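Replication initiation and membrane attachment protein (PDB 5WTN) probably takes part in primosome assembly at the start of DNA replication, working as a tetramer that also associates with a primosomal re-initiation protein. Local coordinates at residues Leu8-Leu22 with Glu52-Leu66. Numbering follows the deposited sequence.
Sequences LIAVDRYTVQSRGVL and ELELLDGQEATHHRL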
ATOM      1  N   LEU A   8     -14.008 -28.096  14.847  1.00 19.19           N
ATOM      2  CA  LEU A   8     -13.731 -27.879  13.436  1.00 18.58           C
ATOM      3  C   LEU A   8     -13.289 -29.152  12.702  1.00 19.04           C
ATOM      4  O   LEU A   8     -12.330 -29.826  13.105  1.00 19.54           O
ATOM      5  CB  LEU A   8     -12.625 -26.817  13.321  1.00 16.74           C
ATOM      6  CG  LEU A   8     -12.088 -26.397  11.966  1.00 12.66           C
ATOM      7  CD1 LEU A   8     -13.118 -25.547  11.300  1.00 13.97           C
ATOM      8  CD2 LEU A   8     -10.791 -25.650  12.169  1.00 13.13           C
ATOM      9  N   ILE A   9     -13.968 -29.470  11.603  1.00 18.10           N
ATOM     10  CA  ILE A   9     -13.537 -30.570  10.728  1.00 19.15           C
ATOM     11  C   ILE A   9     -13.332 -30.063   9.295  1.00 18.93           C
ATOM     12  O   ILE A   9     -13.853 -29.013   8.930  1.00 19.53           O
ATOM     13  CB  ILE A   9     -14.524 -31.760  10.745  1.00 18.32           C
ATOM     14  CG1 ILE A   9     -15.898 -31.344  10.227  1.00 16.53           C
ATOM     15  CG2 ILE A   9     -14.663 -32.316  12.130  1.00 17.41           C
ATOM     16  CD1 ILE A   9     -16.901 -32.454  10.229  1.00 17.80           C
ATOM     17  N   ALA A  10     -12.578 -30.803   8.487  1.00 18.33           N
ATOM     18  CA  ALA A  10     -12.162 -30.324   7.164  1.00 16.16           C
ATOM     19  C   ALA A  10     -13.297 -29.933   6.223  1.00 19.66           C
ATOM     20  O   ALA A  10     -13.100 -29.096   5.344  1.00 20.08           O
ATOM     21  CB  ALA A  10     -11.250 -31.324   6.489  1.00 17.22           C
ATOM     22  N   VAL A  11     -14.473 -30.530   6.387  1.00 19.10           N
ATOM     23  CA  VAL A  11     -15.553 -30.263   5.444  1.00 17.51           C
ATOM     24  C   VAL A  11     -16.420 -29.119   5.906  1.00 19.32           C
ATOM     25  O   VAL A  11     -17.399 -28.772   5.226  1.00 22.52           O
ATOM     26  CB  VAL A  11     -16.458 -31.506   5.163  1.00 21.13           C
ATOM     27  CG1 VAL A  11     -15.706 -32.554   4.358  1.00 21.74           C
ATOM     28  CG2 VAL A  11     -17.059 -32.077   6.460  1.00 17.71           C
ATOM     29  N   ASP A  12     -16.097 -28.556   7.068  1.00 17.35           N
ATOM     30  CA  ASP A  12     -16.816 -27.380   7.546  1.00 17.96           C
ATOM     31  C   ASP A  12     -16.533 -26.212   6.601  1.00 19.05           C
ATOM     32  O   ASP A  12     -15.462 -26.125   5.976  1.00 17.22           O
ATOM     33  CB  ASP A  12     -16.406 -27.016   8.977  1.00 19.44           C
ATOM     34  CG  ASP A  12     -17.003 -27.949  10.025  1.00 20.77           C
ATOM     35  OD1 ASP A  12     -18.102 -28.491   9.763  1.00 23.33           O
ATOM     36  OD2 ASP A  12     -16.382 -28.129  11.114  1.00 15.63           O
ATOM     37  N   ARG A  13     -17.489 -25.299   6.472  1.00 19.95           N
ATOM     38  CA  ARG A  13     -17.345 -24.199   5.518  1.00 19.90           C
ATOM     39  C   ARG A  13     -17.112 -22.840   6.179  1.00 16.80           C
ATOM     40  O   ARG A  13     -17.614 -22.579   7.270  1.00 14.32           O
ATOM     41  CB  ARG A  13     -18.568 -24.127   4.599  1.00 22.19           C
ATOM     42  CG  ARG A  13     -18.866 -25.422   3.861  1.00 21.65           C
ATOM     43  CD  ARG A  13     -19.928 -25.217   2.794  1.00 21.30           C
ATOM     44  NE  ARG A  13     -20.978 -24.303   3.235  1.00 27.28           N
ATOM     45  CZ  ARG A  13     -22.042 -24.672   3.942  1.00 30.41           C
ATOM     46  NH1 ARG A  13     -22.201 -25.941   4.291  1.00 32.91           N
ATOM     47  NH2 ARG A  13     -22.947 -23.772   4.300  1.00 23.73           N
ATOM     48  N   TYR A  14     -16.352 -21.977   5.505  1.00 18.17           N
ATOM     49  CA  TYR A  14     -16.133 -20.622   5.996  1.00 16.21           C
ATOM     50  C   TYR A  14     -16.384 -19.549   4.951  1.00 16.05           C
ATOM     51  O   TYR A  14     -16.489 -19.814   3.748  1.00 16.96           O
ATOM     52  CB  TYR A  14     -14.726 -20.462   6.547  1.00 12.96           C
ATOM     53  CG  TYR A  14     -13.640 -20.534   5.503  1.00 15.13           C
ATOM     54  CD1 TYR A  14     -13.082 -19.376   4.961  1.00 14.87           C
ATOM     55  CD2 TYR A  14     -13.139 -21.754   5.084  1.00 15.16           C
ATOM     56  CE1 TYR A  14     -12.058 -19.439   4.019  1.00 15.92           C
ATOM     57  CE2 TYR A  14     -12.109 -21.824   4.138  1.00 17.04           C
ATOM     58  CZ  TYR A  14     -11.580 -20.663   3.609  1.00 19.29           C
ATOM     59  OH  TYR A  14     -10.575 -20.740   2.674  1.00 20.83           O
ATOM     60  N   THR A  15     -16.492 -18.327   5.444  1.00 17.30           N
ATOM     61  CA  THR A  15     -16.374 -17.144   4.622  1.00 14.90           C
ATOM     62  C   THR A  15     -15.466 -16.182   5.377  1.00 12.56           C
ATOM     63  O   THR A  15     -15.406 -16.232   6.608  1.00 10.94           O
ATOM     64  CB  THR A  15     -17.736 -16.509   4.363  1.00 15.36           C
ATOM     65  OG1 THR A  15     -17.543 -15.306   3.616  1.00 24.80           O
ATOM     66  CG2 THR A  15     -18.439 -16.159   5.670  1.00 14.18           C
ATOM     67  N   VAL A  16     -14.740 -15.335   4.650  1.00 14.28           N
ATOM     68  CA  VAL A  16     -13.937 -14.278   5.265  1.00 11.91           C
ATOM     69  C   VAL A  16     -14.556 -12.918   5.006  1.00 13.15           C
ATOM     70  O   VAL A  16     -14.832 -12.561   3.858  1.00 13.59           O
ATOM     71  CB  VAL A  16     -12.541 -14.210   4.675  1.00 10.82           C
ATOM     72  CG1 VAL A  16     -11.672 -13.248   5.505  1.00  9.95           C
ATOM     73  CG2 VAL A  16     -11.933 -15.571   4.591  1.00 10.12           C
ATOM     74  N   GLN A  17     -14.732 -12.132   6.061  1.00 13.44           N
ATOM     75  CA  GLN A  17     -15.292 -10.784   5.913  1.00 14.42           C
ATOM     76  C   GLN A  17     -14.576  -9.709   6.742  1.00 15.95           C
ATOM     77  O   GLN A  17     -13.835 -10.014   7.697  1.00 13.99           O
ATOM     78  CB  GLN A  17     -16.805 -10.817   6.193  1.00 14.40           C
ATOM     79  CG  GLN A  17     -17.553 -11.541   5.084  1.00 14.78           C
ATOM     80  CD  GLN A  17     -18.998 -11.816   5.376  1.00 17.83           C
ATOM     81  OE1 GLN A  17     -19.427 -12.971   5.344  1.00 24.31           O
ATOM     82  NE2 GLN A  17     -19.776 -10.768   5.626  1.00 21.33           N
ATOM     83  N   SER A  18     -14.754  -8.449   6.361  1.00 18.13           N
ATOM     84  CA  SER A  18     -14.236  -7.367   7.191  1.00 17.59           C
ATOM     85  C   SER A  18     -15.011  -6.101   6.965  1.00 20.62           C
ATOM     86  O   SER A  18     -15.427  -5.839   5.836  1.00 19.84           O
ATOM     87  CB  SER A  18     -12.759  -7.113   6.883  1.00 15.73           C
ATOM     88  OG  SER A  18     -12.139  -6.423   7.949  1.00 14.63           O
ATOM     89  N   ARG A  19     -15.188  -5.298   8.014  1.00 20.76           N
ATOM     90  CA  ARG A  19     -15.644  -3.932   7.791  1.00 21.75           C
ATOM     91  C   ARG A  19     -14.470  -2.948   7.790  1.00 25.55           C
ATOM     92  O   ARG A  19     -14.644  -1.738   7.594  1.00 34.10           O
ATOM     93  CB  ARG A  19     -16.819  -3.503   8.698  1.00 24.33           C
ATOM     94  CG  ARG A  19     -16.921  -4.189  10.061  1.00 31.34           C
ATOM     95  CD  ARG A  19     -18.082  -5.195  10.145  1.00 27.97           C
ATOM     96  NE  ARG A  19     -17.966  -6.260   9.144  1.00 25.15           N
ATOM     97  CZ  ARG A  19     -18.786  -6.406   8.100  1.00 27.72           C
ATOM     98  NH1 ARG A  19     -19.810  -5.568   7.925  1.00 32.88           N
ATOM     99  NH2 ARG A  19     -18.593  -7.400   7.239  1.00 22.89           N
ATOM    100  N   GLY A  20     -13.272  -3.480   7.998  1.00 24.20           N
ATOM    101  CA  GLY A  20     -12.061  -2.685   7.896  1.00 28.11           C
ATOM    102  C   GLY A  20     -11.303  -2.970   6.609  1.00 29.46           C
ATOM    103  O   GLY A  20     -11.599  -3.931   5.893  1.00 27.01           O
ATOM    104  N   VAL A  21     -10.328  -2.125   6.300  1.00 32.64           N
ATOM    105  CA  VAL A  21      -9.350  -2.464   5.269  1.00 35.52           C
ATOM    106  C   VAL A  21      -7.982  -2.548   5.932  1.00 34.79           C
ATOM    107  O   VAL A  21      -7.603  -1.703   6.749  1.00 35.93           O
ATOM    108  CB  VAL A  21      -9.342  -1.479   4.075  1.00 33.08           C
ATOM    109  CG1 VAL A  21      -8.223  -1.832   3.081  1.00 30.58           C
ATOM    110  CG2 VAL A  21     -10.681  -1.508   3.378  1.00 31.95           C
ATOM    111  N   LEU A  22      -7.258  -3.594   5.597  1.00 29.78           N
ATOM    112  CA  LEU A  22      -6.011  -3.870   6.259  1.00 33.53           C
ATOM    113  C   LEU A  22      -4.959  -3.185   5.378  1.00 34.85           C
ATOM    114  O   LEU A  22      -4.911  -3.436   4.176  1.00 37.46           O
ATOM    115  CB  LEU A  22      -5.849  -5.405   6.372  1.00 32.26           C
ATOM    116  CG  LEU A  22      -7.217  -6.121   6.658  1.00 37.40           C
ATOM    117  CD1 LEU A  22      -7.287  -7.682   6.524  1.00 25.67           C
ATOM    118  CD2 LEU A  22      -7.799  -5.720   8.016  1.00 31.19           C
ATOM    119  N   GLU A  52      -7.453 -14.164   1.551  1.00 13.24           N
ATOM    120  CA  GLU A  52      -8.694 -14.855   1.217  1.00 14.02           C
ATOM    121  C   GLU A  52      -9.860 -13.915   1.083  1.00 14.10           C
ATOM    122  O   GLU A  52     -10.761 -14.159   0.289  1.00 18.77           O
ATOM    123  CB  GLU A  52      -9.020 -15.948   2.239  1.00 17.65           C
ATOM    124  CG  GLU A  52      -8.514 -17.343   1.850  1.00 17.66           C
ATOM    125  CD  GLU A  52      -9.279 -17.934   0.682  1.00 22.32           C
ATOM    126  OE1 GLU A  52     -10.091 -18.869   0.888  1.00 25.25           O
ATOM    127  OE2 GLU A  52      -9.072 -17.473  -0.454  1.00 22.44           O
ATOM    128  N   LEU A  53      -9.842 -12.854   1.878  1.00 14.16           N
ATOM    129  CA  LEU A  53     -10.847 -11.788   1.837  1.00 16.33           C
ATOM    130  C   LEU A  53     -11.062 -11.283   0.418  1.00 16.31           C
ATOM    131  O   LEU A  53     -12.191 -11.120  -0.030  1.00 14.65           O
ATOM    132  CB  LEU A  53     -10.362 -10.624   2.708  1.00 13.58           C
ATOM    133  CG  LEU A  53     -11.264  -9.423   2.915  1.00 11.40           C
ATOM    134  CD1 LEU A  53     -12.570  -9.880   3.509  1.00 13.22           C
ATOM    135  CD2 LEU A  53     -10.550  -8.486   3.854  1.00 15.04           C
ATOM    136  N   GLU A  54      -9.965 -11.065  -0.299  1.00 15.18           N
ATOM    137  CA  GLU A  54     -10.030 -10.571  -1.670  1.00 15.98           C
ATOM    138  C   GLU A  54     -10.300 -11.681  -2.688  1.00 16.59           C
ATOM    139  O   GLU A  54     -11.081 -11.497  -3.621  1.00 16.48           O
ATOM    140  CB  GLU A  54      -8.739  -9.833  -2.034  1.00 16.95           C
ATOM    141  CG  GLU A  54      -8.538  -8.527  -1.282  1.00 21.92           C
ATOM    142  CD  GLU A  54      -7.823  -7.480  -2.114  1.00 29.45           C
ATOM    143  OE1 GLU A  54      -8.256  -7.231  -3.258  1.00 31.88           O
ATOM    144  OE2 GLU A  54      -6.828  -6.907  -1.623  1.00 33.58           O
ATOM    145  N   LEU A  55      -9.652 -12.827  -2.507  1.00 16.74           N
ATOM    146  CA  LEU A  55      -9.781 -13.931  -3.447  1.00 16.66           C
ATOM    147  C   LEU A  55     -11.159 -14.593  -3.470  1.00 19.16           C
ATOM    148  O   LEU A  55     -11.791 -14.618  -4.526  1.00 20.98           O
ATOM    149  CB  LEU A  55      -8.689 -14.958  -3.194  1.00 17.17           C
ATOM    150  CG  LEU A  55      -8.627 -16.160  -4.130  1.00 18.50           C
ATOM    151  CD1 LEU A  55      -8.806 -15.728  -5.576  1.00 18.68           C
ATOM    152  CD2 LEU A  55      -7.291 -16.866  -3.929  1.00 16.27           C
ATOM    153  N   LEU A  56     -11.620 -15.133  -2.340  1.00 16.58           N
ATOM    154  CA  LEU A  56     -13.017 -15.532  -2.234  1.00 20.97           C
ATOM    155  C   LEU A  56     -13.719 -14.219  -2.245  1.00 28.28           C
ATOM    156  O   LEU A  56     -13.374 -13.357  -1.437  1.00 31.94           O
ATOM    157  CB  LEU A  56     -13.300 -16.133  -0.868  1.00 23.81           C
ATOM    158  CG  LEU A  56     -13.097 -17.606  -0.571  1.00 22.61           C
ATOM    159  CD1 LEU A  56     -13.043 -17.756   0.932  1.00 20.84           C
ATOM    160  CD2 LEU A  56     -14.268 -18.354  -1.139  1.00 21.46           C
ATOM    161  N   ASP A  57     -14.676 -13.978  -3.121  1.00 29.11           N
ATOM    162  CA  ASP A  57     -15.284 -12.669  -2.955  1.00 28.96           C
ATOM    163  C   ASP A  57     -16.655 -12.911  -2.373  1.00 32.68           C
ATOM    164  O   ASP A  57     -17.614 -13.180  -3.102  1.00 41.59           O
ATOM    165  CB  ASP A  57     -15.371 -11.943  -4.294  1.00 33.60           C
ATOM    166  CG  ASP A  57     -15.845 -10.499  -4.148  1.00 39.65           C
ATOM    167  OD1 ASP A  57     -15.311  -9.769  -3.282  1.00 37.05           O
ATOM    168  OD2 ASP A  57     -16.764 -10.096  -4.894  1.00 41.55           O
ATOM    169  N   GLY A  58     -16.762 -12.746  -1.062  1.00 26.01           N
ATOM    170  CA  GLY A  58     -17.977 -13.100  -0.350  1.00 28.42           C
ATOM    171  C   GLY A  58     -18.393 -14.563  -0.392  1.00 23.08           C
ATOM    172  O   GLY A  58     -19.445 -14.912   0.128  1.00 23.98           O
ATOM    173  N   GLN A  59     -17.579 -15.423  -0.995  1.00 26.60           N
ATOM    174  CA  GLN A  59     -17.998 -16.799  -1.284  1.00 27.13           C
ATOM    175  C   GLN A  59     -17.563 -17.850  -0.256  1.00 23.15           C
ATOM    176  O   GLN A  59     -16.749 -17.573   0.624  1.00 22.25           O
ATOM    177  CB  GLN A  59     -17.492 -17.221  -2.668  1.00 27.85           C
ATOM    178  CG  GLN A  59     -18.285 -16.649  -3.830  1.00 34.64           C
ATOM    179  CD  GLN A  59     -17.658 -16.994  -5.171  1.00 51.41           C
ATOM    180  OE1 GLN A  59     -16.466 -16.745  -5.395  1.00 50.70           O
ATOM    181  NE2 GLN A  59     -18.454 -17.579  -6.070  1.00 54.38           N
ATOM    182  N   GLU A  60     -18.124 -19.047  -0.389  1.00 21.73           N
ATOM    183  CA  GLU A  60     -17.850 -20.136   0.536  1.00 16.21           C
ATOM    184  C   GLU A  60     -16.686 -21.005   0.073  1.00 16.59           C
ATOM    185  O   GLU A  60     -16.387 -21.095  -1.117  1.00 17.98           O
ATOM    186  CB  GLU A  60     -19.100 -20.997   0.731  1.00 13.90           C
ATOM    187  CG  GLU A  60     -20.347 -20.208   1.094  1.00 19.25           C
ATOM    188  CD  GLU A  60     -21.358 -21.035   1.865  1.00 24.06           C
ATOM    189  OE1 GLU A  60     -21.283 -22.281   1.797  1.00 25.18           O
ATOM    190  OE2 GLU A  60     -22.226 -20.441   2.537  1.00 25.64           O
ATOM    191  N   ALA A  61     -16.040 -21.642   1.041  1.00 17.64           N
ATOM    192  CA  ALA A  61     -14.922 -22.535   0.800  1.00 17.16           C
ATOM    193  C   ALA A  61     -14.924 -23.550   1.935  1.00 15.31           C
ATOM    194  O   ALA A  61     -15.559 -23.331   2.961  1.00 16.33           O
ATOM    195  CB  ALA A  61     -13.633 -21.750   0.783  1.00 17.82           C
ATOM    196  N   THR A  62     -14.238 -24.666   1.751  1.00 14.32           N
ATOM    197  CA  THR A  62     -14.136 -25.664   2.813  1.00 14.87           C
ATOM    198  C   THR A  62     -12.748 -25.526   3.353  1.00 14.59           C
ATOM    199  O   THR A  62     -11.847 -25.090   2.634  1.00 16.90           O
ATOM    200  CB  THR A  62     -14.385 -27.114   2.317  1.00 15.87           C
ATOM    201  OG1 THR A  62     -13.294 -27.558   1.496  1.00 15.66           O
ATOM    202  CG2 THR A  62     -15.678 -27.200   1.529  1.00 12.91           C
ATOM    203  N   HIS A  63     -12.545 -25.870   4.614  1.00 14.46           N
ATOM    204  CA  HIS A  63     -11.221 -25.673   5.194  1.00 14.75           C
ATOM    205  C   HIS A  63     -10.099 -26.414   4.461  1.00 17.93           C
ATOM    206  O   HIS A  63      -8.922 -26.175   4.733  1.00 18.31           O
ATOM    207  CB  HIS A  63     -11.228 -25.999   6.682  1.00 14.90           C
ATOM    208  CG  HIS A  63     -11.809 -24.905   7.524  1.00 14.20           C
ATOM    209  ND1 HIS A  63     -13.156 -24.607   7.534  1.00 14.01           N
ATOM    210  CD2 HIS A  63     -11.224 -24.044   8.388  1.00 11.21           C
ATOM    211  CE1 HIS A  63     -13.373 -23.605   8.365  1.00 14.05           C
ATOM    212  NE2 HIS A  63     -12.218 -23.248   8.897  1.00 12.96           N
ATOM    213  N   HIS A  64     -10.463 -27.324   3.557  1.00 18.06           N
ATOM    214  CA  HIS A  64      -9.497 -27.952   2.675  1.00 18.44           C
ATOM    215  C   HIS A  64      -8.716 -26.877   1.948  1.00 17.10           C
ATOM    216  O   HIS A  64      -7.489 -26.942   1.852  1.00 16.48           O
ATOM    217  CB  HIS A  64     -10.215 -28.830   1.661  1.00 21.10           C
ATOM    218  CG  HIS A  64     -10.484 -30.214   2.154  1.00 26.28           C
ATOM    219  ND1 HIS A  64      -9.601 -30.899   2.962  1.00 26.46           N
ATOM    220  CD2 HIS A  64     -11.538 -31.046   1.953  1.00 25.47           C
ATOM    221  CE1 HIS A  64     -10.095 -32.091   3.241  1.00 23.71           C
ATOM    222  NE2 HIS A  64     -11.268 -32.204   2.639  1.00 27.18           N
ATOM    223  N   ARG A  65      -9.435 -25.875   1.455  1.00 14.13           N
ATOM    224  CA  ARG A  65      -8.808 -24.771   0.738  1.00 14.96           C
ATOM    225  C   ARG A  65      -7.708 -24.059   1.551  1.00 14.66           C
ATOM    226  O   ARG A  65      -6.606 -23.870   1.063  1.00 14.65           O
ATOM    227  CB  ARG A  65      -9.874 -23.782   0.298  1.00 16.39           C
ATOM    228  CG  ARG A  65      -9.353 -22.591  -0.464  1.00 18.98           C
ATOM    229  CD  ARG A  65     -10.514 -21.728  -0.815  1.00 20.35           C
ATOM    230  NE  ARG A  65     -10.157 -20.463  -1.429  1.00 24.37           N
ATOM    231  CZ  ARG A  65     -10.847 -19.925  -2.426  1.00 30.01           C
ATOM    232  NH1 ARG A  65     -11.898 -20.579  -2.914  1.00 29.57           N
ATOM    233  NH2 ARG A  65     -10.487 -18.750  -2.939  1.00 26.13           N
ATOM    234  N   LEU A  66      -8.007 -23.732   2.803  1.00 14.46           N
ATOM    235  CA  LEU A  66      -7.014 -23.133   3.690  1.00 14.78           C
ATOM    236  C   LEU A  66      -5.799 -24.044   3.890  1.00 14.85           C
ATOM    237  O   LEU A  66      -4.665 -23.570   3.962  1.00 13.13           O
ATOM    238  CB  LEU A  66      -7.641 -22.793   5.043  1.00 13.39           C
ATOM    239  CG  LEU A  66      -8.382 -21.456   5.130  1.00 15.65           C
ATOM    240  CD1 LEU A  66      -8.932 -21.237   6.532  1.00 14.64           C
ATOM    241  CD2 LEU A  66      -7.471 -20.309   4.722  1.00 11.80           C
TER
HETATM  242  O   HOH W   1     -15.710 -15.274   1.910  1.00 23.33           O
HETATM  243  O   HOH W   2     -14.925 -13.025   0.564  1.00 34.89           O
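Y14 of strand 13-17 pairs with A61 and sends its ring to E52 of helix 40-55 and L66 of helix 63-70. Y14 N donates to A61 O at 3.0 Å, and A61 N donates back to Y14 O. This is an antiparallel hydrogen-bonded pair, and Y14 and A61 point to the same sheet face. With chi1 at 68°, CG lies between the backbone N and the carbonyl carbon, which carries the ring across to the A61 side chain and toward H63 and L66. CB lies near H63 CE1. CD2 comes over one face of the H63 ring, an edge-to-face pair with planes at 64°. CE1 packs on L56 CD1. CE2 lies beside T62 O, and CE2 and CZ both touch A61 CB. L66 CD1 makes a CH-pi contact over one face of the Y14 ring, offset toward its rim. At the tip, Y14 OH donates to the anti lone pair of E52 OE1 at 2.6 Å. R65 NE forms a salt bridge to that same oxygen. A phenylalanine here has no hydroxyl and would probably leave E52 OE1 with the R65 salt bridge but no bond from the strand.

L8 CD1 makes a CH-pi contact over the H63 face opposite Y14. D12 O accepts a nearly straight bond from H63 ND1, which lies above its carbonyl plane, and a second from H63 N. Y107 OH bonds NE2. On the other sheet face, R13 NE forms a salt bridge to E60 OE1. One water joins V16 N to Q59 O.

Strand 13-17 lies between strands 61-62 and 104-109. Helices 40-55 and 63-70 cover its Y14 face; helix 74-86 touches L8, H63 and L66. The strand and helix order, with hairpin 90-95/104-109, is consistent with a winged-helix domain.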